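Local coordinates for protein alanine racemase 1 (Caldanaerobacter subterraneus subsp. tengcongensis MB4, PDB 4Y2W) that belongs to the alanine racemase family, whose members join an N-terminal TIM-type alpha/beta barrel to a C-terminal domain built largely of strands, at residues H20-I25 with V33-V38; I130-G135 with I142-A147; E69-L74 with T81-F86. The protein carries 1 engineered substitution. All coordinates share one frame; numbering follows the deposited sequence.

Interaction 1. Residues H20-I25 with V33-V38; sequences HNFREI and VKIMAV
Ile35 is the one strand side chain that meets both Phe22 and Ile25 of the helix. The contact is entirely apolar. No hydrogen bond crosses between 20-25 and 33-38.

The aromatic contact is Phe22 CE1 to Ile35 CG2, 3.6 Å. The methyl group sits at the edge of the ring, near its plane, and not over a face. The CB of Phe22 does not aim straight at the strand. With CG anti to the backbone N (chi1 167°), the ring nevertheless swings across to reach it. The ring edge also runs close to the Ile35 branch point, with Phe22 CE1 4.1 Å from Ile35 CB.

The aliphatic part is smaller. Ile25 CG2 touches Ile35 CD1 at 3.9 Å. The CB of Ile25 faces the strand, but its longer branch leads away, which leaves the CG2 methyl to make the contact. Ile35 thus divides its branches: CG2 goes to the ring and CD1 mainly to the isoleucine. The backbones stay well apart, with Phe22 CA 8.2 Å from Ala37 CA.

The polar side chains of the helix turn elsewhere. His20 NE2 is hydrogen-bonded to Glu243 O, Asn21 OD1 to Arg245 N and Glu24 OE1 to Glu243 N. These hydrogen bonds tie the helix to the backbone of Glu243 and Arg245.

Strand 34-38 is the first strand of the parallel barrel and lies between strands 62-65 and 222-224. Ile35 points outward from it to helix 15-28, while Met36 points the other way. Helix 48-58 packs alongside, where Leu55 touches both Phe22 and Ala37.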
# COMPACT_ATOMS: atom_id res chain seq x y z
N HIS A 20 -15.11 1.83 21.39
CA HIS A 20 -16.55 2.05 21.39
C HIS A 20 -17.28 1.09 20.45
O HIS A 20 -18.25 0.46 20.85
CB HIS A 20 -16.89 3.49 21.00
CG HIS A 20 -18.35 3.71 20.75
ND1 HIS A 20 -19.19 4.24 21.71
CD2 HIS A 20 -19.12 3.46 19.67
CE1 HIS A 20 -20.41 4.31 21.22
NE2 HIS A 20 -20.40 3.85 19.98
N ASN A 21 -16.82 1.01 19.21
CA ASN A 21 -17.40 0.10 18.22
C ASN A 21 -17.31 -1.35 18.67
O ASN A 21 -18.19 -2.15 18.39
CB ASN A 21 -16.72 0.25 16.85
CG ASN A 21 -16.98 1.60 16.21
OD1 ASN A 21 -17.88 2.34 16.62
ND2 ASN A 21 -16.20 1.93 15.19
N PHE A 22 -16.22 -1.68 19.36
CA PHE A 22 -16.06 -2.99 19.99
C PHE A 22 -17.16 -3.23 21.03
O PHE A 22 -17.79 -4.29 21.02
CB PHE A 22 -14.66 -3.10 20.62
CG PHE A 22 -14.50 -4.28 21.54
CD1 PHE A 22 -14.34 -5.56 21.04
CD2 PHE A 22 -14.50 -4.10 22.92
CE1 PHE A 22 -14.18 -6.64 21.88
CE2 PHE A 22 -14.34 -5.18 23.77
CZ PHE A 22 -14.18 -6.45 23.26
N ARG A 23 -17.38 -2.25 21.89
CA ARG A 23 -18.45 -2.33 22.90
C ARG A 23 -19.86 -2.43 22.29
O ARG A 23 -20.76 -2.99 22.91
CB ARG A 23 -18.37 -1.15 23.88
CG ARG A 23 -17.22 -1.26 24.87
CD ARG A 23 -17.36 -0.29 26.04
NE ARG A 23 -17.43 1.11 25.61
CZ ARG A 23 -16.39 1.84 25.24
NH1 ARG A 23 -15.16 1.34 25.22
NH2 ARG A 23 -16.58 3.11 24.87
N GLU A 24 -20.05 -1.88 21.09
CA GLU A 24 -21.32 -2.02 20.36
C GLU A 24 -21.58 -3.47 19.95
O GLU A 24 -22.72 -3.92 19.98
CB GLU A 24 -21.34 -1.13 19.12
CG GLU A 24 -21.38 0.36 19.41
CD GLU A 24 -22.70 0.81 20.00
OE1 GLU A 24 -23.75 0.48 19.41
OE2 GLU A 24 -22.69 1.50 21.04
N ILE A 25 -20.52 -4.19 19.59
CA ILE A 25 -20.66 -5.59 19.19
C ILE A 25 -21.08 -6.47 20.38
O ILE A 25 -21.86 -7.41 20.21
CB ILE A 25 -19.35 -6.15 18.58
CG1 ILE A 25 -18.92 -5.32 17.36
CG2 ILE A 25 -19.51 -7.61 18.17
CD1 ILE A 25 -19.99 -5.18 16.29
N VAL A 33 -21.01 -15.01 24.80
CA VAL A 33 -20.45 -15.15 23.46
C VAL A 33 -19.14 -14.37 23.37
O VAL A 33 -19.12 -13.17 23.64
CB VAL A 33 -21.42 -14.64 22.37
CG1 VAL A 33 -20.86 -14.91 20.98
CG2 VAL A 33 -22.79 -15.29 22.54
N LYS A 34 -18.07 -15.06 22.99
CA LYS A 34 -16.73 -14.47 22.94
C LYS A 34 -16.51 -13.67 21.66
O LYS A 34 -17.14 -13.94 20.64
CB LYS A 34 -15.66 -15.56 23.06
CG LYS A 34 -15.79 -16.41 24.31
CD LYS A 34 -14.64 -17.39 24.45
CE LYS A 34 -14.84 -18.29 25.66
NZ LYS A 34 -13.61 -19.07 25.99
N ILE A 35 -15.61 -12.70 21.73
CA ILE A 35 -15.32 -11.83 20.58
C ILE A 35 -13.86 -11.95 20.14
O ILE A 35 -12.94 -11.79 20.94
CB ILE A 35 -15.68 -10.37 20.89
CG1 ILE A 35 -17.20 -10.24 21.04
CG2 ILE A 35 -15.16 -9.44 19.80
CD1 ILE A 35 -17.70 -8.87 21.41
N MET A 36 -13.68 -12.23 18.85
CA MET A 36 -12.36 -12.25 18.23
C MET A 36 -12.24 -11.03 17.32
O MET A 36 -12.86 -10.98 16.26
CB MET A 36 -12.18 -13.52 17.40
CG MET A 36 -10.97 -13.48 16.47
SD MET A 36 -10.81 -14.97 15.48
CE MET A 36 -10.03 -16.06 16.66
N ALA A 37 -11.44 -10.06 17.73
CA ALA A 37 -11.20 -8.87 16.91
C ALA A 37 -10.30 -9.22 15.72
O ALA A 37 -9.13 -9.55 15.89
CB ALA A 37 -10.57 -7.76 17.74
N VAL A 38 -10.86 -9.18 14.52
CA VAL A 38 -10.07 -9.34 13.30
C VAL A 38 -9.34 -8.02 13.09
O VAL A 38 -9.97 -6.98 12.93
CB VAL A 38 -10.95 -9.67 12.08
CG1 VAL A 38 -10.11 -9.75 10.81
CG2 VAL A 38 -11.71 -10.97 12.31

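Interaction 2. Residues I130-G135 with I142-A147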
# COMPACT_ATOMS: atom_id res chain seq x y z
N ILE A 130 -9.96 -25.80 13.53
CA ILE A 130 -10.19 -26.50 12.29
C ILE A 130 -11.09 -25.72 11.35
O ILE A 130 -12.13 -25.28 11.74
CB ILE A 130 -10.75 -27.90 12.59
CG1 ILE A 130 -9.80 -28.67 13.48
CG2 ILE A 130 -10.95 -28.68 11.33
CD1 ILE A 130 -8.38 -28.74 12.99
N LYS A 131 -10.67 -25.53 10.11
CA LYS A 131 -11.48 -24.78 9.16
C LYS A 131 -12.29 -25.69 8.29
O LYS A 131 -11.79 -26.63 7.74
CB LYS A 131 -10.67 -23.80 8.30
CG LYS A 131 -11.37 -23.27 7.05
CD LYS A 131 -12.01 -21.89 7.16
CE LYS A 131 -12.59 -21.40 5.83
NZ LYS A 131 -12.10 -20.13 5.20
N ILE A 132 -13.56 -25.35 8.18
CA ILE A 132 -14.47 -26.10 7.37
C ILE A 132 -14.98 -25.28 6.20
O ILE A 132 -15.38 -24.15 6.36
CB ILE A 132 -15.66 -26.58 8.22
CG1 ILE A 132 -15.15 -27.21 9.49
CG2 ILE A 132 -16.48 -27.59 7.46
CD1 ILE A 132 -14.39 -28.49 9.28
N ASP A 133 -14.96 -25.86 5.02
CA ASP A 133 -15.46 -25.18 3.84
C ASP A 133 -16.92 -25.56 3.61
O ASP A 133 -17.22 -26.65 3.11
CB ASP A 133 -14.60 -25.55 2.63
CG ASP A 133 -14.79 -24.61 1.46
OD1 ASP A 133 -15.92 -24.08 1.29
OD2 ASP A 133 -13.81 -24.39 0.72
N THR A 134 -17.83 -24.67 3.98
CA THR A 134 -19.26 -24.93 3.90
C THR A 134 -19.91 -24.34 2.65
O THR A 134 -21.13 -24.41 2.50
CB THR A 134 -19.99 -24.38 5.14
OG1 THR A 134 -19.65 -23.00 5.33
CG2 THR A 134 -19.61 -25.16 6.38
N GLY A 135 -19.12 -23.78 1.73
CA GLY A 135 -19.66 -23.16 0.52
C GLY A 135 -18.75 -22.16 -0.19
O GLY A 135 -18.81 -22.03 -1.42
N ILE A 142 -13.66 -30.00 2.40
CA ILE A 142 -14.88 -30.10 1.59
C ILE A 142 -15.51 -31.49 1.69
O ILE A 142 -16.73 -31.62 1.66
CB ILE A 142 -14.67 -29.69 0.11
CG1 ILE A 142 -13.51 -30.46 -0.53
CG2 ILE A 142 -14.42 -28.19 0.02
CD1 ILE A 142 -13.48 -30.37 -2.04
N ASP A 143 -14.67 -32.53 1.79
CA ASP A 143 -15.12 -33.89 2.04
C ASP A 143 -15.35 -34.03 3.55
O ASP A 143 -14.40 -34.18 4.31
CB ASP A 143 -14.08 -34.90 1.54
CG ASP A 143 -14.51 -36.35 1.72
OD1 ASP A 143 -15.50 -36.62 2.43
OD2 ASP A 143 -13.84 -37.23 1.14
N PHE A 144 -16.61 -33.96 3.96
CA PHE A 144 -16.98 -33.99 5.39
C PHE A 144 -16.72 -35.36 6.02
O PHE A 144 -16.48 -35.46 7.22
CB PHE A 144 -18.45 -33.60 5.57
CG PHE A 144 -18.72 -32.12 5.49
CD1 PHE A 144 -17.97 -31.29 4.65
CD2 PHE A 144 -19.74 -31.55 6.23
CE1 PHE A 144 -18.22 -29.93 4.58
CE2 PHE A 144 -20.00 -30.19 6.16
CZ PHE A 144 -19.24 -29.38 5.33
N ASP A 145 -16.77 -36.39 5.19
CA ASP A 145 -16.49 -37.76 5.61
C ASP A 145 -15.01 -37.91 6.00
O ASP A 145 -14.69 -38.45 7.05
CB ASP A 145 -16.84 -38.73 4.47
CG ASP A 145 -17.12 -40.13 4.96
OD1 ASP A 145 -17.95 -40.29 5.88
OD2 ASP A 145 -16.51 -41.08 4.41
N LEU A 146 -14.14 -37.40 5.14
CA LEU A 146 -12.71 -37.32 5.41
C LEU A 146 -12.41 -36.44 6.62
O LEU A 146 -11.53 -36.74 7.42
CB LEU A 146 -11.97 -36.77 4.19
CG LEU A 146 -10.48 -36.45 4.35
CD1 LEU A 146 -9.71 -37.71 4.73
CD2 LEU A 146 -9.93 -35.84 3.07
N ALA A 147 -13.15 -35.33 6.73
CA ALA A 147 -12.95 -34.37 7.81
C ALA A 147 -13.13 -35.03 9.18
O ALA A 147 -12.28 -34.87 10.05
CB ALA A 147 -13.91 -33.20 7.66
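The ring of Phe144 packs against Ile132 and the backbone of Asp133. Phe144 CZ is 3.9 Å from Ile132 CG2, and the methyl approaches the ring at a slant. The carbonyl of Asp133 comes in at the rim, in the ring plane, with Asp133 O 3.7 Å from Phe144 CE1. Phe144 CG stands anti to its carbonyl carbon (chi1 -79°), and this carries the ring toward Ile132 and Asp133. A second van der Waals touch joins Asp133 CB to Ile142 CG2 at 3.7 Å, with the methyl also beside the carboxylate. These two side chains lie side by side and point the same way.

No hydrogen bond crosses between the two segments. Asp133 OD1 accepts from Gly135 N at 3.2 Å, which makes an Asx turn, and also from Gly137 N, outside both segments. At the backbone angles of Gly135 a side chain would press on the carbonyl O of Thr134. Asp143 is the N-cap of helix 144-155. Its OD1 accepts from Leu146 N at 3.1 Å in a nearly straight bond (168°), from above the carboxylate plane. A weaker bond comes from Asp145 N. Outside the segments, Thr134 OG1 bonds to Ser167 OG and Gln183 NE2, and Ile142 packs on Asp259 of the second subunit.

The loop between the segments carries Arg138 of the alanine pocket. This is the strand-to-helix turn of a TIM-barrel beta-alpha-beta unit.

Interaction 3. Residues E69-L74 with T81-F86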
# COMPACT_ATOMS: atom_id res chain seq x y z
N GLU A 69 3.48 -13.50 10.23
CA GLU A 69 4.24 -12.31 10.60
C GLU A 69 3.34 -11.29 11.29
O GLU A 69 3.79 -10.56 12.17
CB GLU A 69 4.92 -11.70 9.36
CG GLU A 69 5.96 -12.59 8.69
CD GLU A 69 5.38 -13.62 7.73
OE1 GLU A 69 4.14 -13.70 7.61
OE2 GLU A 69 6.17 -14.36 7.10
N GLU A 70 2.08 -11.25 10.88
CA GLU A 70 1.08 -10.44 11.57
C GLU A 70 0.90 -10.94 13.00
O GLU A 70 0.86 -10.14 13.94
CB GLU A 70 -0.26 -10.46 10.83
CG GLU A 70 -0.32 -9.55 9.62
CD GLU A 70 -1.68 -9.56 8.93
OE1 GLU A 70 -2.48 -10.47 9.23
OE2 GLU A 70 -1.94 -8.67 8.10
N ALA A 71 0.79 -12.25 13.16
CA ALA A 71 0.66 -12.87 14.48
C ALA A 71 1.90 -12.63 15.34
O ALA A 71 1.79 -12.29 16.52
CB ALA A 71 0.39 -14.36 14.35
N LEU A 72 3.08 -12.79 14.74
CA LEU A 72 4.34 -12.59 15.45
C LEU A 72 4.59 -11.13 15.81
O LEU A 72 5.13 -10.85 16.88
CB LEU A 72 5.51 -13.15 14.64
CG LEU A 72 5.54 -14.68 14.55
CD1 LEU A 72 6.51 -15.12 13.45
CD2 LEU A 72 5.91 -15.30 15.88
N GLU A 73 4.23 -10.21 14.92
CA GLU A 73 4.39 -8.78 15.19
C GLU A 73 3.70 -8.39 16.49
O GLU A 73 4.24 -7.62 17.28
CB GLU A 73 3.82 -7.94 14.04
CG GLU A 73 3.91 -6.43 14.24
CD GLU A 73 3.15 -5.64 13.19
OE1 GLU A 73 2.27 -6.20 12.51
OE2 GLU A 73 3.43 -4.43 13.05
N LEU A 74 2.51 -8.94 16.71
CA LEU A 74 1.74 -8.66 17.93
C LEU A 74 2.43 -9.20 19.18
O LEU A 74 2.47 -8.52 20.21
CB LEU A 74 0.33 -9.22 17.80
CG LEU A 74 -0.55 -8.57 16.73
CD1 LEU A 74 -1.82 -9.38 16.50
CD2 LEU A 74 -0.88 -7.13 17.12
N THR A 81 -2.98 -11.60 24.69
CA THR A 81 -4.21 -12.13 24.11
C THR A 81 -3.93 -13.28 23.13
O THR A 81 -2.97 -13.21 22.37
CB THR A 81 -4.98 -11.01 23.36
OG1 THR A 81 -5.10 -9.86 24.20
CG2 THR A 81 -6.37 -11.47 22.95
N PRO A 82 -4.76 -14.34 23.16
CA PRO A 82 -4.60 -15.41 22.17
C PRO A 82 -4.79 -14.91 20.74
O PRO A 82 -5.66 -14.07 20.50
CB PRO A 82 -5.71 -16.41 22.53
CG PRO A 82 -6.03 -16.13 23.96
CD PRO A 82 -5.83 -14.65 24.13
N ILE A 83 -3.98 -15.41 19.82
CA ILE A 83 -4.01 -14.98 18.42
C ILE A 83 -4.21 -16.18 17.50
O ILE A 83 -3.58 -17.23 17.69
CB ILE A 83 -2.70 -14.29 18.02
CG1 ILE A 83 -2.43 -13.09 18.93
CG2 ILE A 83 -2.75 -13.86 16.55
CD1 ILE A 83 -0.97 -12.70 18.99
N LEU A 84 -5.08 -16.02 16.50
CA LEU A 84 -5.35 -17.06 15.51
C LEU A 84 -4.86 -16.63 14.13
O LEU A 84 -5.17 -15.53 13.68
CB LEU A 84 -6.85 -17.38 15.44
CG LEU A 84 -7.30 -18.29 14.29
CD1 LEU A 84 -6.68 -19.68 14.39
CD2 LEU A 84 -8.82 -18.40 14.26
N ILE A 85 -4.09 -17.50 13.49
CA ILE A 85 -3.63 -17.29 12.12
C ILE A 85 -4.56 -18.04 11.15
O ILE A 85 -4.56 -19.27 11.12
CB ILE A 85 -2.18 -17.79 11.93
CG1 ILE A 85 -1.24 -17.03 12.87
CG2 ILE A 85 -1.74 -17.63 10.48
CD1 ILE A 85 0.08 -17.72 13.13
N PHE A 86 -5.34 -17.29 10.37
CA PHE A 86 -6.24 -17.88 9.38
C PHE A 86 -5.47 -18.61 8.30
O PHE A 86 -5.87 -19.68 7.85
CB PHE A 86 -7.11 -16.81 8.72
CG PHE A 86 -8.03 -16.08 9.66
CD1 PHE A 86 -8.99 -16.77 10.38
CD2 PHE A 86 -7.95 -14.70 9.80
CE1 PHE A 86 -9.84 -16.11 11.25
CE2 PHE A 86 -8.80 -14.03 10.67
CZ PHE A 86 -9.75 -14.73 11.40
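Ala71 sits against the branches of Ile83 and Ile85, and this is the close part of the contact. Ala71 CB is 3.5 Å from Ile85 CG1. Ile85 CD1 also lies close, at 3.6 Å from Ala71 CB. From the other isoleucine, Ile83 CG2 reaches Ala71 CB at 3.9 Å. The small alanine side chain is consistent with the close approach: Ala71 CA and Ile83 CA are 6.5 Å apart. Ile83 CG1 is anti to its carbonyl carbon (chi1 -57°), and the chain then extends to put CD1 beside the helix backbone. Ile83 CD1 lies 3.7 Å from Ala71 O and 3.9 Å from Leu74 CB.

Helix 68-76 and strand 83-85 belong to one beta-alpha-beta unit of the TIM-type barrel; the unit starts with strand 62-65. The axes of 69-74 and 83-85 run nearly antiparallel (163°) and come within 8.6 Å, as the chain returns from the helix into the next strand.

Away from Ala71 the packing thins. Leu74 touches this strand through CB and leans also on Ala48 and Ala52 of helix 48-58. Leu72 points away from the strand and is partly exposed, as is Glu69. Two other acids, both buried in the assembly, face the second subunit: Glu70 OE2 forms a salt bridge with Arg369 of that subunit, and Glu73 OE2 one with its Arg368.

In the fold
Each interaction joins a strand of the same eight-stranded parallel barrel, or the loop that leaves it, to a helix or its start. All three contacts are buried. The side-chain pairs of 1 and 3 are apolar, built on strand isoleucines (Ile35; Ile83 and Ile85). Their centres are about 17 Å apart, and they meet on the far side of the strands, where Met36 CE lies 3.6 Å from Leu84 CD2. The centre of interaction 2 is about 26 Å from the chain centre, against about 14 Å for the others. Turn and cap hydrogen bonds accompany its packing. Interactions 2 and 3 both touch the second subunit; interaction 1 does not.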